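Thiol:disulfide interchange protein (Proteus mirabilis, PDB 4OD7) probably oxidises pairs of cysteine thiols to disulfides in proteins folding in the periplasm, as a DsbA-type member of the thioredoxin family. Local coordinates at residues Val63-Pro68 against Asn149-Met154; Met162-Ile167 against Lys177-Val182. The protein carries 1 engineered substitution. One frame throughout, in Å; residues are numbered along the deposited sequence.

Contact 1 of 2, residues Val63-Pro68 against Asn149-Met154; sequences VDFLGP and NGVPAM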
loop_
_atom_site.group_PDB
_atom_site.type_symbol
_atom_site.label_atom_id
_atom_site.label_comp_id
_atom_site.label_asym_id
_atom_site.label_seq_id
_atom_site.Cartn_x
_atom_site.Cartn_y
_atom_site.Cartn_z
ATOM N N VAL A 63 5.197 -4.004 3.053
ATOM C CA VAL A 63 6.472 -3.910 3.726
ATOM C C VAL A 63 6.710 -5.105 4.676
ATOM O O VAL A 63 5.801 -5.636 5.267
ATOM C CB VAL A 63 6.574 -2.579 4.521
ATOM C CG1 VAL A 63 6.333 -1.350 3.606
ATOM C CG2 VAL A 63 5.638 -2.579 5.718
ATOM N N ASP A 64 7.968 -5.489 4.838
ATOM C CA ASP A 64 8.324 -6.649 5.632
ATOM C C ASP A 64 8.480 -6.326 7.078
ATOM O O ASP A 64 8.456 -7.232 7.902
ATOM C CB ASP A 64 9.651 -7.249 5.176
ATOM C CG ASP A 64 9.598 -7.906 3.820
ATOM O OD1 ASP A 64 8.527 -8.033 3.189
ATOM O OD2 ASP A 64 10.698 -8.256 3.364
ATOM N N PHE A 65 8.667 -5.043 7.386
ATOM C CA PHE A 65 9.267 -4.670 8.660
ATOM C C PHE A 65 8.299 -4.544 9.831
ATOM O O PHE A 65 8.740 -4.352 10.957
ATOM C CB PHE A 65 10.115 -3.373 8.534
ATOM C CG PHE A 65 9.398 -2.159 7.957
ATOM C CD1 PHE A 65 8.578 -1.375 8.727
ATOM C CD2 PHE A 65 9.631 -1.769 6.665
ATOM C CE1 PHE A 65 7.963 -0.278 8.202
ATOM C CE2 PHE A 65 9.010 -0.671 6.139
ATOM C CZ PHE A 65 8.183 0.086 6.911
ATOM N N LEU A 66 7.007 -4.712 9.593
ATOM C CA LEU A 66 6.072 -4.781 10.697
ATOM C C LEU A 66 5.573 -6.202 10.836
ATOM O O LEU A 66 5.355 -6.877 9.849
ATOM C CB LEU A 66 4.921 -3.822 10.494
ATOM C CG LEU A 66 5.302 -2.331 10.449
ATOM C CD1 LEU A 66 4.067 -1.463 10.219
ATOM C CD2 LEU A 66 6.023 -1.925 11.713
ATOM N N GLY A 67 5.487 -6.665 12.079
ATOM C CA GLY A 67 4.772 -7.870 12.421
ATOM C C GLY A 67 5.653 -9.081 12.325
ATOM O O GLY A 67 6.635 -9.064 11.587
ATOM N N PRO A 68 5.324 -10.140 13.067
ATOM C CA PRO A 68 6.119 -11.362 13.009
ATOM C C PRO A 68 6.138 -12.014 11.638
ATOM O O PRO A 68 7.181 -12.504 11.212
ATOM C CB PRO A 68 5.435 -12.271 14.024
ATOM C CG PRO A 68 4.810 -11.398 14.937
ATOM C CD PRO A 68 4.328 -10.228 14.135
ATOM N N ASN A 149 10.325 3.824 5.859
ATOM C CA ASN A 149 10.572 3.415 7.229
ATOM C C ASN A 149 9.294 3.352 8.035
ATOM O O ASN A 149 9.307 2.868 9.146
ATOM C CB ASN A 149 11.512 4.418 7.918
ATOM C CG ASN A 149 12.937 4.358 7.406
ATOM O OD1 ASN A 149 13.483 3.284 7.142
ATOM N ND2 ASN A 149 13.554 5.529 7.270
ATOM N N GLY A 150 8.211 3.862 7.460
ATOM C CA GLY A 150 6.942 3.933 8.119
ATOM C C GLY A 150 5.853 3.876 7.083
ATOM O O GLY A 150 6.056 4.232 5.927
ATOM N N VAL A 151 4.690 3.403 7.505
ATOM C CA VAL A 151 3.548 3.235 6.635
ATOM C C VAL A 151 2.294 3.702 7.339
ATOM O O VAL A 151 2.169 3.599 8.554
ATOM C CB VAL A 151 3.331 1.763 6.204
ATOM C CG1 VAL A 151 4.373 1.333 5.170
ATOM C CG2 VAL A 151 3.291 0.821 7.407
ATOM N N PRO A 152 1.302 4.138 6.573
ATOM C CA PRO A 152 1.155 4.233 5.112
ATOM C C PRO A 152 2.092 5.279 4.485
ATOM O O PRO A 152 2.411 6.258 5.130
ATOM C CB PRO A 152 -0.313 4.628 4.975
ATOM C CG PRO A 152 -0.698 5.264 6.203
ATOM C CD PRO A 152 0.081 4.595 7.273
ATOM N N ALA A 153 2.566 5.065 3.273
ATOM C CA ALA A 153 3.422 6.056 2.621
ATOM C C ALA A 153 3.162 6.031 1.126
ATOM O O ALA A 153 2.849 4.995 0.616
ATOM C CB ALA A 153 4.861 5.761 2.913
ATOM N N MET A 154 3.290 7.160 0.431
ATOM C CA MET A 154 3.055 7.214 -1.029
ATOM C C MET A 154 4.120 8.142 -1.642
ATOM O O MET A 154 4.446 9.191 -1.081
ATOM C CB MET A 154 1.624 7.715 -1.332
ATOM C CG MET A 154 1.130 7.587 -2.746
ATOM S SD MET A 154 -0.509 8.298 -3.011
ATOM C CE MET A 154 -1.551 7.169 -2.122
#

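Contact 2 of 2, residues Met162-Ile167 against Lys177-Val182; sequences MKNDGI and KAYSDV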
loop_
_atom_site.group_PDB
_atom_site.type_symbol
_atom_site.label_atom_id
_atom_site.label_comp_id
_atom_site.label_asym_id
_atom_site.label_seq_id
_atom_site.Cartn_x
_atom_site.Cartn_y
_atom_site.Cartn_z
ATOM N N MET A 162 4.778 12.250 -0.277
ATOM C CA MET A 162 3.622 12.828 0.402
ATOM C C MET A 162 3.823 13.040 1.898
ATOM O O MET A 162 4.430 12.220 2.573
ATOM C CB MET A 162 2.388 11.969 0.214
ATOM C CG MET A 162 1.913 11.888 -1.180
ATOM S SD MET A 162 1.387 13.446 -1.876
ATOM C CE MET A 162 -0.088 13.915 -0.994
ATOM N N LYS A 163 3.357 14.186 2.372
ATOM C CA LYS A 163 3.327 14.524 3.781
ATOM C C LYS A 163 1.906 14.417 4.305
ATOM O O LYS A 163 1.122 15.353 4.175
ATOM C CB LYS A 163 3.860 15.928 3.982
ATOM C CG LYS A 163 4.443 16.148 5.320
ATOM C CD LYS A 163 5.156 17.486 5.399
ATOM C CE LYS A 163 4.557 18.349 6.509
ATOM N NZ LYS A 163 5.012 17.981 7.858
ATOM N N ASN A 164 1.572 13.244 4.835
ATOM C CA ASN A 164 0.194 12.902 5.199
ATOM C C ASN A 164 -0.345 13.802 6.303
ATOM O O ASN A 164 -1.556 13.978 6.427
ATOM C CB ASN A 164 0.074 11.417 5.571
ATOM C CG ASN A 164 0.280 10.480 4.370
ATOM O OD1 ASN A 164 0.661 10.905 3.294
ATOM N ND2 ASN A 164 0.093 9.186 4.591
ATOM N N ASP A 165 0.563 14.309 7.132
ATOM C CA ASP A 165 0.210 15.227 8.223
ATOM C C ASP A 165 0.313 16.665 7.731
ATOM O O ASP A 165 0.323 17.589 8.511
ATOM C CB ASP A 165 1.101 15.010 9.450
ATOM C CG ASP A 165 2.451 15.630 9.340
ATOM O OD1 ASP A 165 2.921 15.868 8.264
ATOM O OD2 ASP A 165 3.115 15.813 10.373
ATOM N N GLY A 166 0.406 16.828 6.429
ATOM C CA GLY A 166 0.568 18.116 5.812
ATOM C C GLY A 166 -0.645 18.460 4.963
ATOM O O GLY A 166 -0.738 19.563 4.399
ATOM N N ILE A 167 -1.570 17.515 4.866
ATOM C CA ILE A 167 -2.847 17.744 4.207
ATOM C C ILE A 167 -3.908 18.102 5.248
ATOM O O ILE A 167 -4.017 17.437 6.272
ATOM C CB ILE A 167 -3.283 16.510 3.393
ATOM C CG1 ILE A 167 -2.384 16.385 2.182
ATOM C CG2 ILE A 167 -4.699 16.628 2.898
ATOM C CD1 ILE A 167 -2.385 15.064 1.605
ATOM N N LYS A 177 -10.441 13.370 -0.359
ATOM C CA LYS A 177 -10.622 14.179 -1.538
ATOM C C LYS A 177 -9.487 15.165 -1.614
ATOM O O LYS A 177 -8.967 15.471 -2.686
ATOM C CB LYS A 177 -11.968 14.855 -1.495
ATOM C CG LYS A 177 -13.076 13.891 -1.834
ATOM C CD LYS A 177 -14.433 14.569 -1.849
ATOM C CE LYS A 177 -14.732 15.169 -0.476
ATOM N NZ LYS A 177 -16.100 15.713 -0.348
ATOM N N ALA A 178 -9.149 15.704 -0.462
ATOM C CA ALA A 178 -8.070 16.655 -0.368
ATOM C C ALA A 178 -6.770 15.977 -0.704
ATOM O O ALA A 178 -5.893 16.592 -1.250
ATOM C CB ALA A 178 -8.004 17.247 1.017
ATOM N N TYR A 179 -6.619 14.728 -0.283
ATOM C CA TYR A 179 -5.417 13.945 -0.557
ATOM C C TYR A 179 -5.302 13.711 -2.042
ATOM O O TYR A 179 -4.247 13.919 -2.643
ATOM C CB TYR A 179 -5.431 12.596 0.162
ATOM C CG TYR A 179 -4.041 11.962 0.301
ATOM C CD1 TYR A 179 -3.460 11.242 -0.740
ATOM C CD2 TYR A 179 -3.327 12.067 1.492
ATOM C CE1 TYR A 179 -2.198 10.681 -0.609
ATOM C CE2 TYR A 179 -2.082 11.512 1.634
ATOM C CZ TYR A 179 -1.517 10.812 0.584
ATOM O OH TYR A 179 -0.257 10.261 0.748
ATOM N N SER A 180 -6.423 13.279 -2.619
ATOM C CA SER A 180 -6.537 13.019 -4.055
ATOM C C SER A 180 -6.281 14.278 -4.865
ATOM O O SER A 180 -5.762 14.209 -5.964
ATOM C CB SER A 180 -7.924 12.487 -4.389
ATOM O OG SER A 180 -8.121 12.537 -5.781
ATOM N N ASP A 181 -6.686 15.420 -4.317
ATOM C CA ASP A 181 -6.447 16.718 -4.933
ATOM C C ASP A 181 -4.941 17.008 -5.044
ATOM O O ASP A 181 -4.460 17.388 -6.097
ATOM C CB ASP A 181 -7.146 17.774 -4.095
ATOM C CG ASP A 181 -7.557 18.996 -4.871
ATOM O OD1 ASP A 181 -7.647 18.947 -6.123
ATOM O OD2 ASP A 181 -7.824 20.015 -4.189
ATOM N N VAL A 182 -4.201 16.848 -3.944
ATOM C CA VAL A 182 -2.739 17.087 -3.917
ATOM C C VAL A 182 -1.942 16.184 -4.874
ATOM O O VAL A 182 -0.989 16.630 -5.494
ATOM C CB VAL A 182 -2.179 16.951 -2.485
ATOM C CG1 VAL A 182 -0.677 17.117 -2.444
ATOM C CG2 VAL A 182 -2.813 17.995 -1.613
#

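Contact 1 of 2, residues Val63-Pro68 against Asn149-Met154
Val63, Phe65 and Leu66 converge on Val151, the residue that precedes the cis-proline Pro152 in the active-site loop of the thioredoxin fold. The CB of Val151 is directed at the loop that follows strand 58-62. From this CB two methyls diverge. CG1, anti to the carbonyl carbon (chi1 -74°), lies 3.7 Å from Val63 CG1 and 4.1 Å from Val63 CG2, the two valines lying side by side and pointing opposite ways. The same CG1 comes to 4.4 Å from Phe65 CZ, a looser approach. CG2 takes the other direction and meets Leu66 CD1 tip to tip at 3.7 Å, so each branch of Val151 has its own apolar partner in the loop.

On the Asn149 side the contact is between ring and backbone: Phe65 CE1 lies 3.5 Å from Asn149 O, and the ring approaches that peptide group obliquely. Leu66 also touches the engineered Ser32, and Val151 packs on Cys35, which places this apolar cluster beside the positions of the redox-active disulfide, which this Ser32 variant cannot form. The backbone of Val151 hydrogen-bonds the bound peptide, whose backbone also packs on Phe65 and Leu66; the contact thus forms part of the peptide-binding surface. Within the loop, Val63 CG2 sits over the centre of one face of the Phe65 ring, 3.8 Å above its plane.

Contact 2 of 2, residues Met162-Ile167 against Lys177-Val182
Tyr179, on helix 172-187, donates its hydroxyl proton to Asn164 in the one hydrogen bond between the segments, with OH 2.8 Å from OD1. The C=O...donor angle is 129° and the donor is tilted 32° from the carbonyl plane; OD1 in turn lies at the edge of the ring, in its plane.

Within the contact the aromatic interactions come from Met162. Its chain is bent at both chi2 and chi3, and the latter (-68°) swings CE over one face of Tyr179, 4.0 Å from the ring centroid and nearer the ring's rim than its centre, in a CH-pi contact. The sulfur makes an oblique Met-aromatic contact, with SD 5.2 Å from that centroid. Phe38 meets Tyr179 edge-to-face from helix 33-41.

Apolar packing continues along the helix. Met162 CE rests 3.6 Å from Val182 CG1, while Ile167 sets CG2 against Ala178 CB at 3.9 Å and CG1 against Val182 CG2 at 4.1 Å. Between Met162 and Ile167 the chain makes a type I beta turn, Lys163 to Gly166.

In a largely buried and apolar interface, the hydrogen bond gives the phenol proton an acceptor and ties the turn to the helix.

Contact 1 closes before contact 2 opens along the chain, and their centres are about 19 Å apart. The central sheet connects them: strands 153-156 and 160-162 run antiparallel side by side, and a probable backbone hydrogen bond joins Met154 O to Met162 N at 3.2 Å. Met154 SD also packs on Tyr179, 3.8 Å from its CE1. Contact 1 lies at the cis-proline side of the active site, whereas contact 2 packs the turn after strand 160-162 against helix 172-187. The bound peptide touches both, reaching Asp165 in the second, so the surface it meets includes the loop after strand 58-62, the cis-proline loop and the turn after strand 160-162, the last two at the same end of the strand pair.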